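PDB 7B7P: type IV pilus biogenesis protein PilB from Streptococcus sanguinis, which acts as a minor pilin of type IV pili with a direct role in adhesion, carrying a metal-binding von Willebrand factor A-like module. Local coordinates for residues Q13-T18 with L81-L86; S165-T170 with K277-L282; N366-S371 with V397-E402. All coordinates share one frame; numbering follows the deposited sequence.

How the contacts relate
Contact 1 belongs to the pilin module, and contacts 2 and 3 to the von Willebrand factor A-like module; the centre of contact 1 lies about 55 Å from the centre of either of the others. It is partly buried and joins a helix to a loop through one carboxylate, whereas contacts 2 and 3 are buried pairings of parallel strands held mainly by backbone bonds. These two share a sheet: strands 276-283 and 364-370 are neighbours, and L281 N lies 2.7 Å from N366 O, probably hydrogen-bonded. Contact 2 ends beside the magnesium site, while in contact 3 the nearest S371 side-chain atom is about 8 Å from the ion.

Contact 1: Q13-T18 with L81-L86; sequences QAEMRT and LGTKSL
E15 reaches from helix 9-27 into the loop 81-86, meeting T83, K84 and L86 along its length. At the root, E15 CB is 3.9 Å from L86 CD2; the next carbon, E15 CG, packs more closely on L86 CD2 at 3.5 Å. CG stands anti to the backbone N (chi1 169°), and a bend at chi2 (65°) then turns the carboxylate toward the loop backbone. E15 CD lies 3.5 Å from K84 CG, the two side chains running antiparallel past one another. At the tip, E15 OE2 accepts T83 N at 3.1 Å through its syn lone pair, in a nearly straight bond (176° at the hydrogen), and a weak one from K84 N. E15 OE1 receives a weak bond from T83 OG1, 2.9 Å away. K84 NZ turns instead to S85 O at 2.6 Å, and its charge sits 5.6 Å from E15 OE1. L86 also touches I12 on the helix. A buried glutamate thus takes one firm and one weak loop N-H, tying helix 9-27, consistent with the N-terminal helix of the pilin fold, to the loop after strand 79-80 of the adjoining sheet.

Contact 2: S165-T170 with K277-L282; sequences SFVFDT and KYIVLL
L282, V167 and V280 have the most surface buried in the pairing of strands 162-169 and 276-283, and they lie on both faces of the sheet. L282 shares one face with F168: its CB is 3.8 Å from F168 CD1, and the ring meets it obliquely. F166 and V280 occupy the same face further back, where their side chains extend alongside each other, with F166 CD1 3.8 Å from V280 CB. V167 turns to the other face, where its CG1, anti to the backbone N (chi1 174°), lies 4.1 Å from L281 CD1.

The backbones supply the regular frame. The short strand axes run 4.7 Å apart at 14°, and V167 uses both its N-H and its C=O toward strand 276-283: V167 N gives to V280 O at 2.8 Å, and V167 O accepts from L282 N at 2.9 Å. Beyond them D169 N reaches L282 O at 2.8 Å, which sets D169 at the end of the pairing. The D169 carboxylate is held by S171 N through OD1 and by T283 OG1 and D284 N through OD2, the nearest atom of its side chain about 4 Å from the bound magnesium ion. This pairing lies in the parallel core of the mixed central sheet of a von Willebrand factor A-like domain, whose strand end carries an aspartate into the metal-ion-dependent adhesion site (MIDAS).

Contact 3: N366-S371 with V397-E402; sequences NVIGFS and VSATNE
F370 holds its CG anti to the backbone N (chi1 -180°), which brings the ring toward A399, while I368 has CG2 anti to its own N, placing CG2 between V397 O and the A399 methyl. F370 CD1 thus comes 4.1 Å from A399 CB, and I368 CG2 comes 4.2 Å from A399 CB, so the small alanine is touched by both larger side chains on one face of the sheet. The ring also approaches backbone oxygens: A399 O is 3.4 Å from F370 CD1 in an oblique approach, whereas N401 O comes up to the rim of the ring. Away from this pairing, F370 packs on L405 of helix 402-424 and on I194 of helix 191-209.

Parallel strand bonds fix the register. V397 N gives to V367 O and G369 N to V397 O, and A399 N then reaches G369 O at 2.6 Å in a nearly straight bond (174° at the hydrogen). Farther on, the S371 N to A399 O bond is weak, 3.3 Å and bent. Regular hydrogen bonding fades here, although T400 CA still meets S371 O. S371 OG bonds E376 OE2 and V373 N, and N401, the N-cap of helix 402-424, directs OD1 to A404 N. The short strand axes approach to 4.5 Å at an angle of 31°. The pairing joins the two strands of the beta-alpha-beta unit formed with helix 380-388, at the 393-399 edge of the mixed sheet of the von Willebrand factor A-like fold, in its parallel part.

Contact 1: Q13-T18 with L81-L86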
loop_
_atom_site.group_PDB
_atom_site.type_symbol
_atom_site.label_atom_id
_atom_site.label_comp_id
_atom_site.label_asym_id
_atom_site.label_seq_id
_atom_site.Cartn_x
_atom_site.Cartn_y
_atom_site.Cartn_z
ATOM N N GLN A 13 -32.779 16.938 26.481
ATOM C CA GLN A 13 -31.517 16.267 26.766
ATOM C C GLN A 13 -31.698 14.759 26.771
ATOM O O GLN A 13 -30.848 14.026 26.255
ATOM C CB GLN A 13 -30.955 16.746 28.102
ATOM C CG GLN A 13 -30.308 18.114 28.034
ATOM C CD GLN A 13 -28.821 18.040 27.739
ATOM O OE1 GLN A 13 -28.360 17.123 27.055
ATOM N NE2 GLN A 13 -28.060 19.010 28.255
ATOM N N ALA A 14 -32.804 14.278 27.343
ATOM C CA ALA A 14 -33.104 12.852 27.295
ATOM C C ALA A 14 -33.334 12.375 25.869
ATOM O O ALA A 14 -32.999 11.232 25.533
ATOM C CB ALA A 14 -34.325 12.537 28.155
ATOM N N GLU A 15 -33.903 13.224 25.014
ATOM C CA GLU A 15 -34.128 12.812 23.634
ATOM C C GLU A 15 -32.820 12.740 22.863
ATOM O O GLU A 15 -32.603 11.798 22.089
ATOM C CB GLU A 15 -35.108 13.755 22.935
ATOM C CG GLU A 15 -35.198 13.541 21.422
ATOM C CD GLU A 15 -35.781 12.183 21.026
ATOM O OE1 GLU A 15 -36.196 11.409 21.917
ATOM O OE2 GLU A 15 -35.830 11.896 19.806
ATOM N N MET A 16 -31.929 13.714 23.066
ATOM C CA MET A 16 -30.632 13.656 22.403
ATOM C C MET A 16 -29.819 12.443 22.859
ATOM O O MET A 16 -29.221 11.749 22.027
ATOM C CB MET A 16 -29.873 14.953 22.637
ATOM C CG MET A 16 -30.397 16.078 21.799
ATOM S SD MET A 16 -29.932 17.660 22.509
ATOM C CE MET A 16 -28.674 18.203 21.362
ATOM N N ARG A 17 -29.816 12.145 24.167
ATOM C CA ARG A 17 -29.090 10.973 24.649
ATOM C C ARG A 17 -29.639 9.685 24.037
ATOM O O ARG A 17 -28.864 8.800 23.649
ATOM C CB ARG A 17 -29.119 10.894 26.184
ATOM C CG ARG A 17 -28.212 9.771 26.780
ATOM C CD ARG A 17 -28.501 9.462 28.258
ATOM N NE ARG A 17 -27.487 8.605 28.907
ATOM C CZ ARG A 17 -27.712 7.356 29.348
ATOM N NH1 ARG A 17 -28.920 6.785 29.209
ATOM N NH2 ARG A 17 -26.729 6.662 29.932
ATOM N N THR A 18 -30.971 9.555 23.938
ATOM C CA THR A 18 -31.527 8.328 23.364
ATOM C C THR A 18 -31.213 8.243 21.876
ATOM O O THR A 18 -30.934 7.161 21.345
ATOM C CB THR A 18 -33.046 8.249 23.592
ATOM O OG1 THR A 18 -33.644 9.515 23.288
ATOM C CG2 THR A 18 -33.373 7.895 25.034
ATOM N N LEU A 81 -33.426 8.467 13.400
ATOM C CA LEU A 81 -32.970 7.812 14.621
ATOM C C LEU A 81 -33.364 8.692 15.798
ATOM O O LEU A 81 -32.821 9.788 15.977
ATOM C CB LEU A 81 -31.465 7.578 14.578
ATOM C CG LEU A 81 -31.105 6.240 13.939
ATOM C CD1 LEU A 81 -29.621 6.155 13.755
ATOM C CD2 LEU A 81 -31.606 5.101 14.798
ATOM N N GLY A 82 -34.313 8.222 16.584
ATOM C CA GLY A 82 -34.932 9.012 17.620
ATOM C C GLY A 82 -36.399 8.680 17.695
ATOM O O GLY A 82 -36.867 7.705 17.106
ATOM N N THR A 83 -37.138 9.509 18.429
ATOM C CA THR A 83 -38.559 9.248 18.637
ATOM C C THR A 83 -39.458 10.467 18.478
ATOM O O THR A 83 -40.651 10.284 18.216
ATOM C CB THR A 83 -38.803 8.640 20.033
ATOM O OG1 THR A 83 -38.231 9.488 21.042
ATOM C CG2 THR A 83 -38.211 7.233 20.143
ATOM N N LYS A 84 -38.964 11.695 18.623
ATOM C CA LYS A 84 -39.861 12.833 18.723
ATOM C C LYS A 84 -39.244 14.062 18.078
ATOM O O LYS A 84 -38.057 14.099 17.738
ATOM C CB LYS A 84 -40.221 13.142 20.183
ATOM C CG LYS A 84 -39.018 13.410 21.075
ATOM C CD LYS A 84 -39.383 13.487 22.560
ATOM C CE LYS A 84 -39.940 14.855 22.939
ATOM N NZ LYS A 84 -39.425 15.945 22.065
ATOM N N SER A 85 -40.086 15.076 17.912
ATOM C CA SER A 85 -39.630 16.387 17.489
ATOM C C SER A 85 -38.654 16.960 18.507
ATOM O O SER A 85 -38.579 16.523 19.659
ATOM C CB SER A 85 -40.814 17.341 17.327
ATOM O OG SER A 85 -41.008 18.104 18.511
ATOM N N LEU A 86 -37.906 17.964 18.062
ATOM C CA LEU A 86 -36.982 18.688 18.920
ATOM C C LEU A 86 -37.143 20.185 18.736
ATOM O O LEU A 86 -36.180 20.941 18.895
ATOM C CB LEU A 86 -35.536 18.266 18.664
ATOM C CG LEU A 86 -35.158 16.923 19.292
ATOM C CD1 LEU A 86 -33.710 16.569 18.991
ATOM C CD2 LEU A 86 -35.419 16.961 20.795
#

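Contact 2: S165-T170 with K277-L282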
loop_
_atom_site.group_PDB
_atom_site.type_symbol
_atom_site.label_atom_id
_atom_site.label_comp_id
_atom_site.label_asym_id
_atom_site.label_seq_id
_atom_site.Cartn_x
_atom_site.Cartn_y
_atom_site.Cartn_z
ATOM N N SER A 165 3.781 -7.488 -7.931
ATOM C CA SER A 165 4.987 -7.996 -8.565
ATOM C C SER A 165 6.132 -7.897 -7.573
ATOM O O SER A 165 6.465 -6.797 -7.110
ATOM C CB SER A 165 5.325 -7.246 -9.855
ATOM O OG SER A 165 6.430 -7.894 -10.471
ATOM N N PHE A 166 6.708 -9.048 -7.238
ATOM C CA PHE A 166 7.899 -9.127 -6.414
ATOM C C PHE A 166 9.122 -9.051 -7.300
ATOM O O PHE A 166 9.237 -9.815 -8.262
ATOM C CB PHE A 166 7.927 -10.433 -5.619
ATOM C CG PHE A 166 6.976 -10.439 -4.465
ATOM C CD1 PHE A 166 7.300 -9.790 -3.280
ATOM C CD2 PHE A 166 5.751 -11.068 -4.572
ATOM C CE1 PHE A 166 6.405 -9.776 -2.208
ATOM C CE2 PHE A 166 4.861 -11.070 -3.510
ATOM C CZ PHE A 166 5.182 -10.420 -2.331
ATOM N N VAL A 167 10.056 -8.174 -6.943
ATOM C CA VAL A 167 11.220 -7.884 -7.766
ATOM C C VAL A 167 12.436 -7.958 -6.858
ATOM O O VAL A 167 12.707 -7.025 -6.091
ATOM C CB VAL A 167 11.112 -6.525 -8.467
ATOM C CG1 VAL A 167 12.399 -6.190 -9.211
ATOM C CG2 VAL A 167 9.938 -6.551 -9.412
ATOM N N PHE A 168 13.181 -9.063 -6.951
ATOM C CA PHE A 168 14.164 -9.430 -5.942
ATOM C C PHE A 168 15.576 -9.383 -6.507
ATOM O O PHE A 168 15.868 -10.018 -7.520
ATOM C CB PHE A 168 13.873 -10.828 -5.383
ATOM C CG PHE A 168 12.667 -10.904 -4.470
ATOM C CD1 PHE A 168 12.015 -9.768 -4.027
ATOM C CD2 PHE A 168 12.205 -12.141 -4.037
ATOM C CE1 PHE A 168 10.914 -9.856 -3.186
ATOM C CE2 PHE A 168 11.119 -12.241 -3.205
ATOM C CZ PHE A 168 10.471 -11.103 -2.770
ATOM N N ASP A 169 16.447 -8.647 -5.823
ATOM C CA ASP A 169 17.868 -8.638 -6.113
ATOM C C ASP A 169 18.435 -10.053 -5.953
ATOM O O ASP A 169 18.249 -10.697 -4.915
ATOM C CB ASP A 169 18.536 -7.635 -5.159
ATOM C CG ASP A 169 20.013 -7.376 -5.449
ATOM O OD1 ASP A 169 20.749 -8.250 -5.949
ATOM O OD2 ASP A 169 20.473 -6.267 -5.097
ATOM N N THR A 170 19.088 -10.554 -7.006
ATOM C CA THR A 170 19.744 -11.859 -6.998
ATOM C C THR A 170 21.226 -11.726 -7.310
ATOM O O THR A 170 21.832 -12.651 -7.849
ATOM C CB THR A 170 19.092 -12.851 -7.977
ATOM O OG1 THR A 170 19.322 -12.450 -9.339
ATOM C CG2 THR A 170 17.595 -13.002 -7.747
ATOM N N LYS A 277 -2.362 -2.276 -8.016
ATOM C CA LYS A 277 -1.126 -2.866 -8.524
ATOM C C LYS A 277 0.068 -2.415 -7.696
ATOM O O LYS A 277 0.194 -1.233 -7.360
ATOM C CB LYS A 277 -0.899 -2.499 -10.002
ATOM C CG LYS A 277 -2.016 -2.939 -10.938
ATOM C CD LYS A 277 -1.742 -2.443 -12.361
ATOM C CE LYS A 277 -2.966 -2.609 -13.249
ATOM N NZ LYS A 277 -2.599 -3.056 -14.593
ATOM N N TYR A 278 0.974 -3.348 -7.431
ATOM C CA TYR A 278 2.047 -3.124 -6.475
ATOM C C TYR A 278 3.359 -3.705 -6.975
ATOM O O TYR A 278 3.390 -4.816 -7.506
ATOM C CB TYR A 278 1.707 -3.762 -5.118
ATOM C CG TYR A 278 0.518 -3.123 -4.439
ATOM C CD1 TYR A 278 0.648 -1.917 -3.757
ATOM C CD2 TYR A 278 -0.734 -3.721 -4.484
ATOM C CE1 TYR A 278 -0.418 -1.340 -3.135
ATOM C CE2 TYR A 278 -1.812 -3.144 -3.867
ATOM C CZ TYR A 278 -1.654 -1.954 -3.196
ATOM O OH TYR A 278 -2.740 -1.379 -2.588
ATOM N N ILE A 279 4.444 -2.965 -6.755
ATOM C CA ILE A 279 5.802 -3.494 -6.846
ATOM C C ILE A 279 6.390 -3.599 -5.441
ATOM O O ILE A 279 6.319 -2.650 -4.653
ATOM C CB ILE A 279 6.690 -2.612 -7.737
ATOM C CG1 ILE A 279 6.151 -2.591 -9.168
ATOM C CG2 ILE A 279 8.153 -3.079 -7.667
ATOM C CD1 ILE A 279 6.670 -3.721 -10.039
ATOM N N VAL A 280 6.991 -4.735 -5.133
ATOM C CA VAL A 280 7.785 -4.895 -3.922
ATOM C C VAL A 280 9.184 -5.211 -4.386
ATOM O O VAL A 280 9.445 -6.303 -4.900
ATOM C CB VAL A 280 7.247 -5.992 -2.990
ATOM C CG1 VAL A 280 8.220 -6.237 -1.842
ATOM C CG2 VAL A 280 5.893 -5.581 -2.477
ATOM N N LEU A 281 10.075 -4.252 -4.237
ATOM C CA LEU A 281 11.421 -4.362 -4.761
ATOM C C LEU A 281 12.371 -4.524 -3.590
ATOM O O LEU A 281 12.366 -3.701 -2.678
ATOM C CB LEU A 281 11.777 -3.122 -5.581
ATOM C CG LEU A 281 13.060 -3.278 -6.391
ATOM C CD1 LEU A 281 12.962 -2.455 -7.656
ATOM C CD2 LEU A 281 14.236 -2.832 -5.569
ATOM N N LEU A 282 13.192 -5.563 -3.630
ATOM C CA LEU A 282 14.151 -5.850 -2.576
ATOM C C LEU A 282 15.553 -5.771 -3.155
ATOM O O LEU A 282 15.835 -6.420 -4.156
ATOM C CB LEU A 282 13.905 -7.238 -1.967
ATOM C CG LEU A 282 14.796 -7.471 -0.752
ATOM C CD1 LEU A 282 14.027 -8.185 0.383
ATOM C CD2 LEU A 282 16.040 -8.243 -1.145
#

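Contact 3: N366-S371 with V397-E402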
loop_
_atom_site.group_PDB
_atom_site.type_symbol
_atom_site.label_atom_id
_atom_site.label_comp_id
_atom_site.label_asym_id
_atom_site.label_seq_id
_atom_site.Cartn_x
_atom_site.Cartn_y
_atom_site.Cartn_z
ATOM N N ASN A 366 7.031 -0.331 -3.098
ATOM C CA ASN A 366 7.753 -0.541 -1.850
ATOM C C ASN A 366 9.171 -0.994 -2.177
ATOM O O ASN A 366 9.364 -1.934 -2.956
ATOM C CB ASN A 366 7.060 -1.594 -0.974
ATOM C CG ASN A 366 5.791 -1.067 -0.299
ATOM O OD1 ASN A 366 5.840 -0.551 0.817
ATOM N ND2 ASN A 366 4.659 -1.216 -0.964
ATOM N N VAL A 367 10.153 -0.309 -1.606
ATOM C CA VAL A 367 11.553 -0.688 -1.731
ATOM C C VAL A 367 12.084 -1.094 -0.364
ATOM O O VAL A 367 11.918 -0.365 0.622
ATOM C CB VAL A 367 12.385 0.456 -2.327
ATOM C CG1 VAL A 367 13.832 0.007 -2.550
ATOM C CG2 VAL A 367 11.746 0.911 -3.617
ATOM N N ILE A 368 12.740 -2.244 -0.317
ATOM C CA ILE A 368 13.306 -2.791 0.902
ATOM C C ILE A 368 14.809 -2.870 0.718
ATOM O O ILE A 368 15.299 -3.672 -0.094
ATOM C CB ILE A 368 12.726 -4.169 1.233
ATOM C CG1 ILE A 368 11.205 -4.100 1.345
ATOM C CG2 ILE A 368 13.329 -4.712 2.520
ATOM C CD1 ILE A 368 10.568 -5.485 1.338
ATOM N N GLY A 369 15.543 -2.040 1.468
ATOM C CA GLY A 369 16.966 -2.246 1.693
ATOM C C GLY A 369 17.226 -3.362 2.699
ATOM O O GLY A 369 16.913 -3.239 3.886
ATOM N N PHE A 370 17.800 -4.466 2.241
ATOM C CA PHE A 370 17.980 -5.659 3.052
ATOM C C PHE A 370 19.481 -5.959 3.168
ATOM O O PHE A 370 20.057 -6.699 2.367
ATOM C CB PHE A 370 17.187 -6.814 2.444
ATOM C CG PHE A 370 17.295 -8.109 3.217
ATOM C CD1 PHE A 370 16.917 -8.170 4.551
ATOM C CD2 PHE A 370 17.764 -9.257 2.603
ATOM C CE1 PHE A 370 17.011 -9.352 5.272
ATOM C CE2 PHE A 370 17.864 -10.455 3.315
ATOM C CZ PHE A 370 17.481 -10.501 4.662
ATOM N N SER A 371 20.119 -5.371 4.176
ATOM C CA SER A 371 21.524 -5.629 4.450
ATOM C C SER A 371 21.834 -5.189 5.870
ATOM O O SER A 371 21.293 -4.190 6.343
ATOM C CB SER A 371 22.442 -4.888 3.473
ATOM O OG SER A 371 23.806 -5.207 3.721
ATOM N N VAL A 397 12.046 1.278 3.119
ATOM C CA VAL A 397 12.265 0.694 4.434
ATOM C C VAL A 397 13.570 -0.089 4.389
ATOM O O VAL A 397 13.819 -0.829 3.431
ATOM C CB VAL A 397 11.095 -0.230 4.857
ATOM C CG1 VAL A 397 11.446 -1.002 6.122
ATOM C CG2 VAL A 397 9.823 0.573 5.080
ATOM N N SER A 398 14.404 0.055 5.425
ATOM C CA SER A 398 15.589 -0.785 5.571
ATOM C C SER A 398 15.322 -1.890 6.580
ATOM O O SER A 398 14.721 -1.652 7.630
ATOM C CB SER A 398 16.819 0.014 5.989
ATOM O OG SER A 398 16.513 0.894 7.036
ATOM N N ALA A 399 15.736 -3.101 6.232
ATOM C CA ALA A 399 15.612 -4.281 7.076
ATOM C C ALA A 399 17.023 -4.803 7.269
ATOM O O ALA A 399 17.597 -5.400 6.350
ATOM C CB ALA A 399 14.707 -5.343 6.439
ATOM N N THR A 400 17.584 -4.571 8.448
ATOM C CA THR A 400 18.961 -4.950 8.719
ATOM C C THR A 400 19.095 -6.310 9.398
ATOM O O THR A 400 20.222 -6.745 9.652
ATOM C CB THR A 400 19.650 -3.881 9.577
ATOM O OG1 THR A 400 19.034 -3.851 10.869
ATOM C CG2 THR A 400 19.538 -2.488 8.919
ATOM N N ASN A 401 17.997 -7.003 9.690
ATOM C CA ASN A 401 18.120 -8.347 10.242
ATOM C C ASN A 401 16.905 -9.173 9.839
ATOM O O ASN A 401 15.989 -8.685 9.175
ATOM C CB ASN A 401 18.302 -8.322 11.772
ATOM C CG ASN A 401 17.257 -7.494 12.468
ATOM O OD1 ASN A 401 16.097 -7.880 12.533
ATOM N ND2 ASN A 401 17.657 -6.332 12.978
ATOM N N GLU A 402 16.900 -10.430 10.287
ATOM C CA GLU A 402 15.904 -11.396 9.832
ATOM C C GLU A 402 14.486 -10.996 10.230
ATOM O O GLU A 402 13.536 -11.274 9.487
ATOM C CB GLU A 402 16.245 -12.791 10.378
ATOM C CG GLU A 402 15.458 -13.895 9.718
ATOM C CD GLU A 402 15.247 -15.129 10.591
ATOM O OE1 GLU A 402 14.285 -15.133 11.403
ATOM O OE2 GLU A 402 16.023 -16.107 10.441
#